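Local structure of glycosyltransferase (Streptomyces viridochromogenes, 2IUY) at residues Lys161-Phe167 / Ala230-Leu236; Phe183-Arg189 / Ala298-Leu302; Arg225-Ala230 / Glu260-Thr266; Thr266-Gly270 / Thr301-Pro306. The protein is a retaining family GT4 glycosyltransferase of avilamycin A biosynthesis that binds UDP and probably transfers a sugar from a nucleotide-activated donor. The contacts are given in a common frame with arbitrary orientation. Numbering follows the deposited sequence.

Contact 1 (Lys161-Phe167 / Ala230-Leu236); sequences KEDFLLF and ASAHAVL
Strands 165-167 and 234-236 run side by side and parallel, their axes 4.7 Å apart at closest and 36° askew, with Leu166 opposite Val235 (CA-CA 4.7 Å). Backbone bonds set the register: Leu236 N donates to Leu166 O (2.9 Å), Leu166 N more weakly to Ala234 O (3.0 Å), and, at the preceding residues, His233 N to Phe164 O (2.8 Å). Where helix 222-231 ends, Glu162 N meets Ser231 O at 2.7 Å, while Lys161, extended beyond chi2, brings NZ to Ala230 O (2.6 Å) and Ala232 O (2.9 Å). One water joins Glu162 O and His233 ND1, 2.8 Å from each. Among apolar groups, the Phe164 ring (chi1 p) lies over Ala232 CA in a CH-pi contact, 4.1 Å from its centroid; Leu166 CB touches Ala232 CB (3.6 Å), and Leu165 CD1 reaches Leu236 CD1 (4.1 Å) on the other face. These are central strands of a Rossmann-like GT-B domain. Chemically, the lysine ammonium satisfies carbonyls exposed by the ending helix, while backbone bonds and aliphatic contacts hold the sheet.

Contact 2 (Phe183-Arg189 / Ala298-Leu302); sequences FAHACGR and ARRTL
The last turn of helix 177-187 crosses helix 295-303 almost at a right angle, 96° between the axes of 183-187 and 298-302, which come within 9.0 Å. Cys187 and Arg299 have the nearest CA atoms, 4.8 Å apart. Phe183, with chi1 t, leaves its helix sideways, but its ring end comes close to the second helix: CE1 lies 3.9 Å from Ala298 CB, while Thr301 CG2 (3.9 Å from CZ) and Leu302 CD1 (4.2 Å from CE2) meet the ring edge. One turn on, Ala186 CB rests against Ala298 CB at 3.7 Å, a pair small enough to let the backbones come close. Cys187, chi1 m, rests SG against Ala298 CB (3.7 Å) and Leu302 CB (4.2 Å). Gly188, phi 77°, then ends the helix in a Schellman motif, with Arg189 N bonded to Ala184 O (3.0 Å) and Gly188 N to His185 O (3.1 Å). Beyond this turn the CA-to-CB bond of Arg189 points toward the other helix, and its NE lies 3.4 Å from Leu302 CD2; its NH1 is held by Asp163. With Leu302 also touching Leu165 and Ala234, two helices here pack together against a central parallel sheet, as in the Rossmann-like domains of GT-B enzymes.

Contact 3 (Arg225-Ala230 / Glu260-Thr266); sequences RLDLLA and EAAVSGT
Arg225 and Glu260, both seen to bind UDP in this enzyme, are joined here by a salt bridge at the nucleotide site, although no UDP occupies this chain. Segment 225-230 is helical throughout; the other is helical over 260-263 and then leaves the helix, so that Ser264 and Thr266 also meet the first helix. Leu229 has its CA 5.3 Å from that of Ala261, and Ala230 its CA 4.8 Å from that of Ser264. Arg225, with chi1 to chi3 all t, makes the salt bridge bidentate, NH2 to OE1 of Glu260 (2.7 Å) and NH1 to its OE2 (3.0 Å). Glu260 is m at chi1 and t at chi2, and its OE2 is also bonded to Tyr152; the guanidinium of Arg225 makes a cation-pi contact with Trp34. One turn after Arg225, Leu229 packs on the second segment, with CB 3.7 Å from Ser264 OG and CD2 4.3 Å from Glu260 CB. Ser264 (chi1 m) turns OG back to Glu260 O (2.8 Å), and a water donates both to this OG (2.7 Å) and to Leu226 O (2.8 Å). Gly265, phi 79°, closes the second helix with a Schellman motif, Thr266 N to Ala261 O at 2.9 Å. The turn brings Thr266 OG1, chi1 m, to donate to Leu229 O (2.6 Å). Two helices thus carry an Arg-Glu pair into a nucleotide pocket of the kind found in the C-terminal domain of GT-B glycosyltransferases.

Contact 4 (Thr266-Gly270 / Thr301-Pro306); sequences TPVVG and TLAGLP
Segment 266-270 is extended, a loop that passes through Pro267 (phi -75°, psi 171°) into strand 268-270. Facing it, 301-303 is the last part of helix 295-303; Gly304 (phi -86°, psi 2°) turns the chain, and Leu305 and Pro306 continue with psi near 155°. The backbones stay well apart: CA of Pro267 is 6.2 Å from CA of Pro306, and CA of Val269 is 7.6 Å from CA of Leu302, so side chains fill the space between. Pro267 and Val269 both point their CA-to-CB bonds toward the second segment, whereas Val268 points away. Leu305, m at chi1 and t at chi2, spans the two: its CD1 lies 3.8 Å from Pro267 CG and 3.9 Å from Val269 CG2, while its CD2 covers Val268 O at 3.7 Å. Pro267 CB also meets Pro306, 3.6 Å from its O and 4.1 Å from its CG. At the helical end Val269 (chi1 t) sets CG2 against Thr301 CG2 (4.1 Å) and Leu302 CD1 (4.4 Å). No hydrogen bond crosses between the segments, and the contact depends on shape and apolar surface. Strand 268-270 lies between strands 234-237 and 284-286 of the parallel sheet; helix 295-303 and the turn after it cover the Val269 side, Phe183 of helix 177-187 touches both Val269 and Thr301, and Val311 of helix 308-319 packs on both prolines.

Following the chain from the N terminus, strand 165-168 comes first, and contact 1 closes the loop from it to strand 234-237. Helix 177-187 lies within that loop but pairs only later, with helix 295-303, so contact 2 crosses contact 1. Contact 3, from helix 222-231 to the end of helix 256-263, also crosses contact 1, sharing Ala230 with it, and falls wholly inside the longer span of contact 2. Contact 4 opens at Thr266, where contact 3 closes, and ends on the same helix as contact 2, sharing Thr301 and Leu302. Together they tie three neighbouring strands of one parallel sheet to helices flanking it and to the UDP site.

Contact 1 (Lys161-Phe167 / Ala230-Leu236)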
loop_
_atom_site.group_PDB
_atom_site.type_symbol
_atom_site.label_atom_id
_atom_site.label_comp_id
_atom_site.label_asym_id
_atom_site.label_seq_id
_atom_site.Cartn_x
_atom_site.Cartn_y
_atom_site.Cartn_z
ATOM N N LYS A 161 -20.219 13.293 -0.991
ATOM C CA LYS A 161 -19.666 12.744 -2.227
ATOM C C LYS A 161 -19.514 13.854 -3.267
ATOM O O LYS A 161 -20.403 14.698 -3.422
ATOM C CB LYS A 161 -20.543 11.603 -2.775
ATOM C CG LYS A 161 -20.297 10.233 -2.100
ATOM C CD LYS A 161 -18.792 9.874 -2.104
ATOM C CE LYS A 161 -18.512 8.395 -1.801
ATOM N NZ LYS A 161 -17.045 8.146 -1.850
ATOM N N GLU A 162 -18.357 13.889 -3.934
ATOM C CA GLU A 162 -18.148 14.843 -5.009
ATOM C C GLU A 162 -18.238 14.115 -6.352
ATOM O O GLU A 162 -18.415 12.906 -6.421
ATOM C CB GLU A 162 -16.820 15.584 -4.849
ATOM C CG GLU A 162 -16.586 16.285 -3.512
ATOM C CD GLU A 162 -17.566 17.414 -3.244
ATOM O OE1 GLU A 162 -18.079 18.016 -4.217
ATOM O OE2 GLU A 162 -17.833 17.708 -2.056
ATOM N N ASP A 163 -18.110 14.854 -7.435
ATOM C CA ASP A 163 -18.338 14.264 -8.753
ATOM C C ASP A 163 -17.053 13.846 -9.391
ATOM O O ASP A 163 -17.078 13.203 -10.431
ATOM C CB ASP A 163 -19.090 15.236 -9.660
ATOM C CG ASP A 163 -20.606 15.202 -9.418
ATOM O OD1 ASP A 163 -21.175 14.072 -9.345
ATOM O OD2 ASP A 163 -21.224 16.294 -9.312
ATOM N N PHE A 164 -15.932 14.209 -8.762
ATOM C CA PHE A 164 -14.598 13.971 -9.343
ATOM C C PHE A 164 -14.180 12.492 -9.188
ATOM O O PHE A 164 -14.548 11.851 -8.190
ATOM C CB PHE A 164 -13.559 14.951 -8.771
ATOM C CG PHE A 164 -13.186 14.710 -7.293
ATOM C CD1 PHE A 164 -12.206 13.759 -6.928
ATOM C CD2 PHE A 164 -13.800 15.449 -6.278
ATOM C CE1 PHE A 164 -11.865 13.552 -5.599
ATOM C CE2 PHE A 164 -13.477 15.229 -4.948
ATOM C CZ PHE A 164 -12.516 14.272 -4.603
ATOM N N LEU A 165 -13.447 11.965 -10.179
ATOM C CA LEU A 165 -12.714 10.670 -10.040
ATOM C C LEU A 165 -11.332 10.969 -9.424
ATOM O O LEU A 165 -10.936 12.134 -9.370
ATOM C CB LEU A 165 -12.602 9.933 -11.362
ATOM C CG LEU A 165 -13.933 9.672 -12.109
ATOM C CD1 LEU A 165 -13.762 8.830 -13.419
ATOM C CD2 LEU A 165 -14.972 9.031 -11.188
ATOM N N LEU A 166 -10.645 9.973 -8.890
ATOM C CA LEU A 166 -9.451 10.277 -8.102
ATOM C C LEU A 166 -8.333 9.326 -8.442
ATOM O O LEU A 166 -8.532 8.112 -8.406
ATOM C CB LEU A 166 -9.708 10.208 -6.594
ATOM C CG LEU A 166 -8.471 10.382 -5.692
ATOM C CD1 LEU A 166 -7.917 11.812 -5.720
ATOM C CD2 LEU A 166 -8.811 10.005 -4.230
ATOM N N PHE A 167 -7.163 9.891 -8.773
ATOM C CA PHE A 167 -5.990 9.086 -8.937
ATOM C C PHE A 167 -5.043 9.481 -7.802
ATOM O O PHE A 167 -4.770 10.653 -7.618
ATOM C CB PHE A 167 -5.353 9.311 -10.327
ATOM C CG PHE A 167 -4.023 8.657 -10.485
ATOM C CD1 PHE A 167 -3.908 7.416 -11.128
ATOM C CD2 PHE A 167 -2.856 9.281 -9.985
ATOM C CE1 PHE A 167 -2.627 6.790 -11.256
ATOM C CE2 PHE A 167 -1.600 8.667 -10.112
ATOM C CZ PHE A 167 -1.505 7.412 -10.763
ATOM N N ALA A 230 -12.391 9.664 0.617
ATOM C CA ALA A 230 -13.801 9.520 1.003
ATOM C C ALA A 230 -14.798 10.255 0.041
ATOM O O ALA A 230 -15.894 9.790 -0.215
ATOM C CB ALA A 230 -13.966 10.092 2.436
ATOM N N SER A 231 -14.419 11.438 -0.414
ATOM C CA SER A 231 -15.315 12.296 -1.174
ATOM C C SER A 231 -15.323 11.905 -2.665
ATOM O O SER A 231 -16.279 12.207 -3.401
ATOM C CB SER A 231 -14.905 13.768 -0.973
ATOM O OG SER A 231 -13.602 14.026 -1.470
ATOM N N ALA A 232 -14.299 11.183 -3.124
ATOM C CA ALA A 232 -14.238 10.901 -4.561
ATOM C C ALA A 232 -15.421 10.066 -5.025
ATOM O O ALA A 232 -15.842 9.153 -4.336
ATOM C CB ALA A 232 -12.908 10.219 -4.937
ATOM N N HIS A 233 -15.901 10.307 -6.244
ATOM C CA HIS A 233 -16.871 9.393 -6.840
ATOM C C HIS A 233 -16.302 7.946 -6.984
ATOM O O HIS A 233 -16.972 6.941 -6.694
ATOM C CB HIS A 233 -17.382 9.981 -8.172
ATOM C CG HIS A 233 -18.469 9.172 -8.807
ATOM N ND1 HIS A 233 -19.804 9.458 -8.632
ATOM C CD2 HIS A 233 -18.426 8.056 -9.573
ATOM C CE1 HIS A 233 -20.539 8.560 -9.269
ATOM N NE2 HIS A 233 -19.728 7.690 -9.842
ATOM N N ALA A 234 -15.050 7.836 -7.434
ATOM C CA ALA A 234 -14.411 6.539 -7.556
ATOM C C ALA A 234 -12.939 6.800 -7.589
ATOM O O ALA A 234 -12.524 7.903 -7.902
ATOM C CB ALA A 234 -14.856 5.753 -8.860
ATOM N N VAL A 235 -12.164 5.772 -7.245
ATOM C CA VAL A 235 -10.703 5.831 -7.353
ATOM C C VAL A 235 -10.314 4.972 -8.547
ATOM O O VAL A 235 -10.923 3.948 -8.794
ATOM C CB VAL A 235 -10.026 5.354 -6.022
ATOM C CG1 VAL A 235 -8.562 4.939 -6.248
ATOM C CG2 VAL A 235 -10.140 6.479 -4.950
ATOM N N LEU A 236 -9.312 5.415 -9.283
ATOM C CA LEU A 236 -8.826 4.750 -10.477
ATOM C C LEU A 236 -7.414 4.245 -10.164
ATOM O O LEU A 236 -6.482 5.032 -9.878
ATOM C CB LEU A 236 -8.802 5.744 -11.650
ATOM C CG LEU A 236 -10.077 6.545 -11.980
ATOM C CD1 LEU A 236 -9.908 7.328 -13.350
ATOM C CD2 LEU A 236 -11.347 5.663 -12.033
HETATM O O HOH W 1 -20.211 10.836 -6.193
#

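Contact 2 (Phe183-Arg189 / Ala298-Leu302)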
loop_
_atom_site.group_PDB
_atom_site.type_symbol
_atom_site.label_atom_id
_atom_site.label_comp_id
_atom_site.label_asym_id
_atom_site.label_seq_id
_atom_site.Cartn_x
_atom_site.Cartn_y
_atom_site.Cartn_z
ATOM N N PHE A 183 -9.735 7.371 -18.939
ATOM C CA PHE A 183 -10.982 6.759 -18.484
ATOM C C PHE A 183 -11.959 7.844 -17.957
ATOM O O PHE A 183 -13.165 7.837 -18.267
ATOM C CB PHE A 183 -10.698 5.614 -17.480
ATOM C CG PHE A 183 -11.951 4.932 -16.973
ATOM C CD1 PHE A 183 -12.416 3.770 -17.578
ATOM C CD2 PHE A 183 -12.644 5.448 -15.887
ATOM C CE1 PHE A 183 -13.566 3.159 -17.156
ATOM C CE2 PHE A 183 -13.827 4.827 -15.448
ATOM C CZ PHE A 183 -14.275 3.664 -16.079
ATOM N N ALA A 184 -11.431 8.767 -17.156
ATOM C CA ALA A 184 -12.197 9.925 -16.681
ATOM C C ALA A 184 -12.736 10.706 -17.875
ATOM O O ALA A 184 -13.932 10.964 -17.937
ATOM C CB ALA A 184 -11.331 10.835 -15.795
ATOM N N HIS A 185 -11.859 11.102 -18.799
ATOM C CA HIS A 185 -12.298 11.713 -20.070
ATOM C C HIS A 185 -13.489 10.968 -20.756
ATOM O O HIS A 185 -14.485 11.590 -21.127
ATOM C CB HIS A 185 -11.125 11.912 -21.029
ATOM C CG HIS A 185 -11.536 12.465 -22.361
ATOM N ND1 HIS A 185 -11.793 11.662 -23.452
ATOM C CD2 HIS A 185 -11.792 13.733 -22.755
ATOM C CE1 HIS A 185 -12.165 12.418 -24.470
ATOM N NE2 HIS A 185 -12.176 13.677 -24.071
ATOM N N ALA A 186 -13.378 9.652 -20.890
ATOM C CA ALA A 186 -14.410 8.793 -21.434
ATOM C C ALA A 186 -15.756 8.982 -20.731
ATOM O O ALA A 186 -16.805 8.873 -21.374
ATOM C CB ALA A 186 -13.981 7.289 -21.347
ATOM N N CYS A 187 -15.701 9.231 -19.419
ATOM C CA CYS A 187 -16.865 9.266 -18.547
ATOM C C CYS A 187 -17.463 10.656 -18.475
ATOM O O CYS A 187 -18.548 10.791 -17.934
ATOM C CB CYS A 187 -16.476 8.825 -17.102
ATOM S SG CYS A 187 -16.106 7.081 -16.915
ATOM N N GLY A 188 -16.752 11.667 -18.994
ATOM C CA GLY A 188 -17.134 13.070 -18.891
ATOM C C GLY A 188 -16.833 13.626 -17.496
ATOM O O GLY A 188 -17.496 14.609 -17.006
ATOM N N ARG A 189 -15.844 13.014 -16.820
ATOM C CA ARG A 189 -15.543 13.437 -15.460
ATOM C C ARG A 189 -14.219 14.124 -15.276
ATOM O O ARG A 189 -13.310 13.999 -16.094
ATOM C CB ARG A 189 -15.669 12.292 -14.471
ATOM C CG ARG A 189 -16.983 11.612 -14.510
ATOM C CD ARG A 189 -17.547 11.501 -13.159
ATOM N NE ARG A 189 -18.899 10.962 -13.238
ATOM C CZ ARG A 189 -19.822 11.136 -12.306
ATOM N NH1 ARG A 189 -19.529 11.840 -11.218
ATOM N NH2 ARG A 189 -21.034 10.612 -12.468
ATOM N N ALA A 298 -17.644 2.909 -20.431
ATOM C CA ALA A 298 -16.940 3.521 -19.301
ATOM C C ALA A 298 -17.933 4.043 -18.297
ATOM O O ALA A 298 -17.844 3.771 -17.109
ATOM C CB ALA A 298 -16.037 4.670 -19.776
ATOM N N ARG A 299 -18.872 4.820 -18.830
ATOM C CA ARG A 299 -19.835 5.585 -18.093
ATOM C C ARG A 299 -20.747 4.613 -17.316
ATOM O O ARG A 299 -21.115 4.884 -16.160
ATOM C CB ARG A 299 -20.560 6.487 -19.114
ATOM C CG ARG A 299 -21.626 7.387 -18.633
ATOM C CD ARG A 299 -22.220 8.200 -19.804
ATOM N NE ARG A 299 -22.632 7.400 -20.987
ATOM C CZ ARG A 299 -23.673 6.547 -21.042
ATOM N NH1 ARG A 299 -24.438 6.326 -19.970
ATOM N NH2 ARG A 299 -23.938 5.890 -22.181
ATOM N N ARG A 300 -21.044 3.474 -17.934
ATOM C CA ARG A 300 -21.764 2.383 -17.295
ATOM C C ARG A 300 -20.993 1.612 -16.259
ATOM O O ARG A 300 -21.551 1.230 -15.229
ATOM C CB ARG A 300 -22.241 1.378 -18.322
ATOM C CG ARG A 300 -23.076 2.006 -19.436
ATOM C CD ARG A 300 -24.390 2.560 -18.987
ATOM N NE ARG A 300 -25.278 2.661 -20.138
ATOM C CZ ARG A 300 -26.148 1.729 -20.521
ATOM N NH1 ARG A 300 -26.281 0.580 -19.855
ATOM N NH2 ARG A 300 -26.903 1.965 -21.586
ATOM N N THR A 301 -19.744 1.305 -16.573
ATOM C CA THR A 301 -18.794 0.772 -15.592
ATOM C C THR A 301 -18.844 1.662 -14.358
ATOM O O THR A 301 -18.992 1.172 -13.264
ATOM C CB THR A 301 -17.349 0.698 -16.151
ATOM O OG1 THR A 301 -17.239 -0.439 -17.006
ATOM C CG2 THR A 301 -16.305 0.557 -15.020
ATOM N N LEU A 302 -18.745 2.970 -14.552
ATOM C CA LEU A 302 -18.712 3.896 -13.419
ATOM C C LEU A 302 -20.020 3.943 -12.672
ATOM O O LEU A 302 -20.047 3.880 -11.434
ATOM C CB LEU A 302 -18.311 5.299 -13.858
ATOM C CG LEU A 302 -17.870 6.257 -12.734
ATOM C CD1 LEU A 302 -16.426 5.943 -12.291
ATOM C CD2 LEU A 302 -17.994 7.705 -13.157
#

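Contact 3 (Arg225-Ala230 / Glu260-Thr266)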
loop_
_atom_site.group_PDB
_atom_site.type_symbol
_atom_site.label_atom_id
_atom_site.label_comp_id
_atom_site.label_asym_id
_atom_site.label_seq_id
_atom_site.Cartn_x
_atom_site.Cartn_y
_atom_site.Cartn_z
ATOM N N ARG A 225 -5.801 14.279 2.238
ATOM C CA ARG A 225 -5.702 12.936 1.711
ATOM C C ARG A 225 -6.917 12.021 2.030
ATOM O O ARG A 225 -7.473 11.340 1.154
ATOM C CB ARG A 225 -4.440 12.332 2.275
ATOM C CG ARG A 225 -3.984 11.116 1.545
ATOM C CD ARG A 225 -3.044 10.286 2.405
ATOM N NE ARG A 225 -2.724 9.099 1.644
ATOM C CZ ARG A 225 -3.032 7.858 2.009
ATOM N NH1 ARG A 225 -3.614 7.599 3.178
ATOM N NH2 ARG A 225 -2.716 6.883 1.183
ATOM N N LEU A 226 -7.310 12.042 3.306
ATOM C CA LEU A 226 -8.433 11.290 3.827
ATOM C C LEU A 226 -9.762 11.739 3.286
ATOM O O LEU A 226 -10.584 10.908 2.910
ATOM C CB LEU A 226 -8.465 11.451 5.332
ATOM C CG LEU A 226 -7.325 10.908 6.159
ATOM C CD1 LEU A 226 -7.821 11.040 7.611
ATOM C CD2 LEU A 226 -6.931 9.427 5.763
ATOM N N ASP A 227 -9.979 13.058 3.261
ATOM C CA ASP A 227 -11.195 13.612 2.672
ATOM C C ASP A 227 -11.300 13.279 1.178
ATOM O O ASP A 227 -12.375 12.913 0.709
ATOM C CB ASP A 227 -11.249 15.133 2.844
ATOM C CG ASP A 227 -11.403 15.563 4.306
ATOM O OD1 ASP A 227 -12.193 14.919 5.030
ATOM O OD2 ASP A 227 -10.754 16.563 4.714
ATOM N N LEU A 228 -10.199 13.405 0.436
ATOM C CA LEU A 228 -10.196 13.068 -1.009
ATOM C C LEU A 228 -10.597 11.612 -1.237
ATOM O O LEU A 228 -11.438 11.295 -2.079
ATOM C CB LEU A 228 -8.808 13.364 -1.615
ATOM C CG LEU A 228 -8.434 14.837 -1.849
ATOM C CD1 LEU A 228 -6.977 14.930 -2.363
ATOM C CD2 LEU A 228 -9.390 15.492 -2.837
ATOM N N LEU A 229 -10.001 10.725 -0.446
ATOM C CA LEU A 229 -10.300 9.283 -0.513
ATOM C C LEU A 229 -11.788 8.976 -0.349
ATOM O O LEU A 229 -12.363 8.180 -1.107
ATOM C CB LEU A 229 -9.501 8.538 0.560
ATOM C CG LEU A 229 -8.294 7.641 0.269
ATOM C CD1 LEU A 229 -7.919 7.388 -1.200
ATOM C CD2 LEU A 229 -7.077 7.953 1.182
ATOM N N ALA A 230 -12.391 9.664 0.617
ATOM C CA ALA A 230 -13.801 9.520 1.003
ATOM C C ALA A 230 -14.798 10.255 0.041
ATOM O O ALA A 230 -15.894 9.790 -0.215
ATOM C CB ALA A 230 -13.966 10.092 2.436
ATOM N N GLU A 260 -7.568 1.471 0.881
ATOM C CA GLU A 260 -7.766 2.841 1.390
ATOM C C GLU A 260 -9.028 3.494 0.854
ATOM O O GLU A 260 -9.796 4.038 1.628
ATOM C CB GLU A 260 -6.541 3.719 1.111
ATOM C CG GLU A 260 -5.396 3.216 1.981
ATOM C CD GLU A 260 -4.201 4.107 2.010
ATOM O OE1 GLU A 260 -3.607 4.313 0.946
ATOM O OE2 GLU A 260 -3.850 4.585 3.129
ATOM N N ALA A 261 -9.223 3.448 -0.461
ATOM C CA ALA A 261 -10.446 3.964 -1.045
ATOM C C ALA A 261 -11.648 3.260 -0.450
ATOM O O ALA A 261 -12.552 3.896 0.033
ATOM C CB ALA A 261 -10.399 3.840 -2.613
ATOM N N ALA A 262 -11.651 1.926 -0.462
ATOM C CA ALA A 262 -12.855 1.190 -0.129
ATOM C C ALA A 262 -13.221 1.342 1.347
ATOM O O ALA A 262 -14.391 1.564 1.698
ATOM C CB ALA A 262 -12.687 -0.287 -0.515
ATOM N N VAL A 263 -12.248 1.259 2.225
ATOM C CA VAL A 263 -12.548 1.470 3.658
ATOM C C VAL A 263 -13.004 2.926 3.904
ATOM O O VAL A 263 -13.627 3.215 4.928
ATOM C CB VAL A 263 -11.367 1.139 4.515
ATOM C CG1 VAL A 263 -10.428 2.376 4.604
ATOM C CG2 VAL A 263 -11.817 0.743 5.908
ATOM N N SER A 264 -12.687 3.839 2.979
ATOM C CA SER A 264 -13.201 5.220 3.083
ATOM C C SER A 264 -14.558 5.346 2.383
ATOM O O SER A 264 -15.055 6.458 2.218
ATOM C CB SER A 264 -12.247 6.254 2.479
ATOM O OG SER A 264 -10.935 6.131 3.005
ATOM N N GLY A 265 -15.140 4.209 1.986
ATOM C CA GLY A 265 -16.445 4.189 1.306
ATOM C C GLY A 265 -16.426 4.529 -0.174
ATOM O O GLY A 265 -17.387 5.097 -0.687
ATOM N N THR A 266 -15.325 4.223 -0.860
ATOM C CA THR A 266 -15.125 4.629 -2.257
ATOM C C THR A 266 -14.767 3.433 -3.144
ATOM O O THR A 266 -13.742 2.765 -2.931
ATOM C CB THR A 266 -14.064 5.802 -2.379
ATOM O OG1 THR A 266 -14.561 6.937 -1.649
ATOM C CG2 THR A 266 -13.738 6.227 -3.893
HETATM O O HOH W 2 -10.554 8.525 4.283
#

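Contact 4 (Thr266-Gly270 / Thr301-Pro306)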
loop_
_atom_site.group_PDB
_atom_site.type_symbol
_atom_site.label_atom_id
_atom_site.label_comp_id
_atom_site.label_asym_id
_atom_site.label_seq_id
_atom_site.Cartn_x
_atom_site.Cartn_y
_atom_site.Cartn_z
ATOM N N THR A 266 -15.325 4.223 -0.860
ATOM C CA THR A 266 -15.125 4.629 -2.257
ATOM C C THR A 266 -14.767 3.433 -3.144
ATOM O O THR A 266 -13.742 2.765 -2.931
ATOM C CB THR A 266 -14.064 5.802 -2.379
ATOM O OG1 THR A 266 -14.561 6.937 -1.649
ATOM C CG2 THR A 266 -13.738 6.227 -3.893
ATOM N N PRO A 267 -15.576 3.206 -4.181
ATOM C CA PRO A 267 -15.353 2.057 -5.054
ATOM C C PRO A 267 -14.155 2.337 -5.980
ATOM O O PRO A 267 -13.662 3.470 -6.048
ATOM C CB PRO A 267 -16.685 1.949 -5.828
ATOM C CG PRO A 267 -17.115 3.427 -5.980
ATOM C CD PRO A 267 -16.696 4.069 -4.650
ATOM N N VAL A 268 -13.720 1.315 -6.702
ATOM C CA VAL A 268 -12.462 1.386 -7.430
ATOM C C VAL A 268 -12.678 0.882 -8.830
ATOM O O VAL A 268 -13.261 -0.150 -9.025
ATOM C CB VAL A 268 -11.338 0.558 -6.712
ATOM C CG1 VAL A 268 -10.009 0.641 -7.489
ATOM C CG2 VAL A 268 -11.144 1.071 -5.280
ATOM N N VAL A 269 -12.227 1.642 -9.813
ATOM C CA VAL A 269 -12.017 1.082 -11.149
ATOM C C VAL A 269 -10.517 0.811 -11.307
ATOM O O VAL A 269 -9.728 1.694 -11.082
ATOM C CB VAL A 269 -12.451 2.075 -12.255
ATOM C CG1 VAL A 269 -12.035 1.533 -13.670
ATOM C CG2 VAL A 269 -13.919 2.362 -12.148
ATOM N N GLY A 270 -10.130 -0.399 -11.690
ATOM C CA GLY A 270 -8.737 -0.658 -11.971
ATOM C C GLY A 270 -8.516 -1.546 -13.202
ATOM O O GLY A 270 -9.443 -2.103 -13.757
ATOM N N THR A 301 -19.744 1.305 -16.573
ATOM C CA THR A 301 -18.794 0.772 -15.592
ATOM C C THR A 301 -18.844 1.662 -14.358
ATOM O O THR A 301 -18.992 1.172 -13.264
ATOM C CB THR A 301 -17.349 0.698 -16.151
ATOM O OG1 THR A 301 -17.239 -0.439 -17.006
ATOM C CG2 THR A 301 -16.305 0.557 -15.020
ATOM N N LEU A 302 -18.745 2.970 -14.552
ATOM C CA LEU A 302 -18.712 3.896 -13.419
ATOM C C LEU A 302 -20.020 3.943 -12.672
ATOM O O LEU A 302 -20.047 3.880 -11.434
ATOM C CB LEU A 302 -18.311 5.299 -13.858
ATOM C CG LEU A 302 -17.870 6.257 -12.734
ATOM C CD1 LEU A 302 -16.426 5.943 -12.291
ATOM C CD2 LEU A 302 -17.994 7.705 -13.157
ATOM N N ALA A 303 -21.124 4.037 -13.408
ATOM C CA ALA A 303 -22.426 4.155 -12.765
ATOM C C ALA A 303 -22.912 2.833 -12.107
ATOM O O ALA A 303 -23.752 2.878 -11.207
ATOM C CB ALA A 303 -23.468 4.741 -13.729
ATOM N N GLY A 304 -22.381 1.681 -12.527
ATOM C CA GLY A 304 -22.687 0.403 -11.862
ATOM C C GLY A 304 -21.831 -0.003 -10.642
ATOM O O GLY A 304 -22.014 -1.112 -10.074
ATOM N N LEU A 305 -20.881 0.856 -10.229
ATOM C CA LEU A 305 -19.964 0.469 -9.118
ATOM C C LEU A 305 -20.774 0.329 -7.804
ATOM O O LEU A 305 -21.847 0.947 -7.662
ATOM C CB LEU A 305 -18.808 1.475 -8.927
ATOM C CG LEU A 305 -17.690 1.638 -9.974
ATOM C CD1 LEU A 305 -16.916 2.923 -9.722
ATOM C CD2 LEU A 305 -16.743 0.445 -9.998
ATOM N N PRO A 306 -20.266 -0.491 -6.863
ATOM C CA PRO A 306 -20.891 -0.661 -5.543
ATOM C C PRO A 306 -20.922 0.637 -4.760
ATOM O O PRO A 306 -20.152 1.559 -5.045
ATOM C CB PRO A 306 -20.027 -1.729 -4.890
ATOM C CG PRO A 306 -18.722 -1.625 -5.598
ATOM C CD PRO A 306 -19.075 -1.349 -6.998
#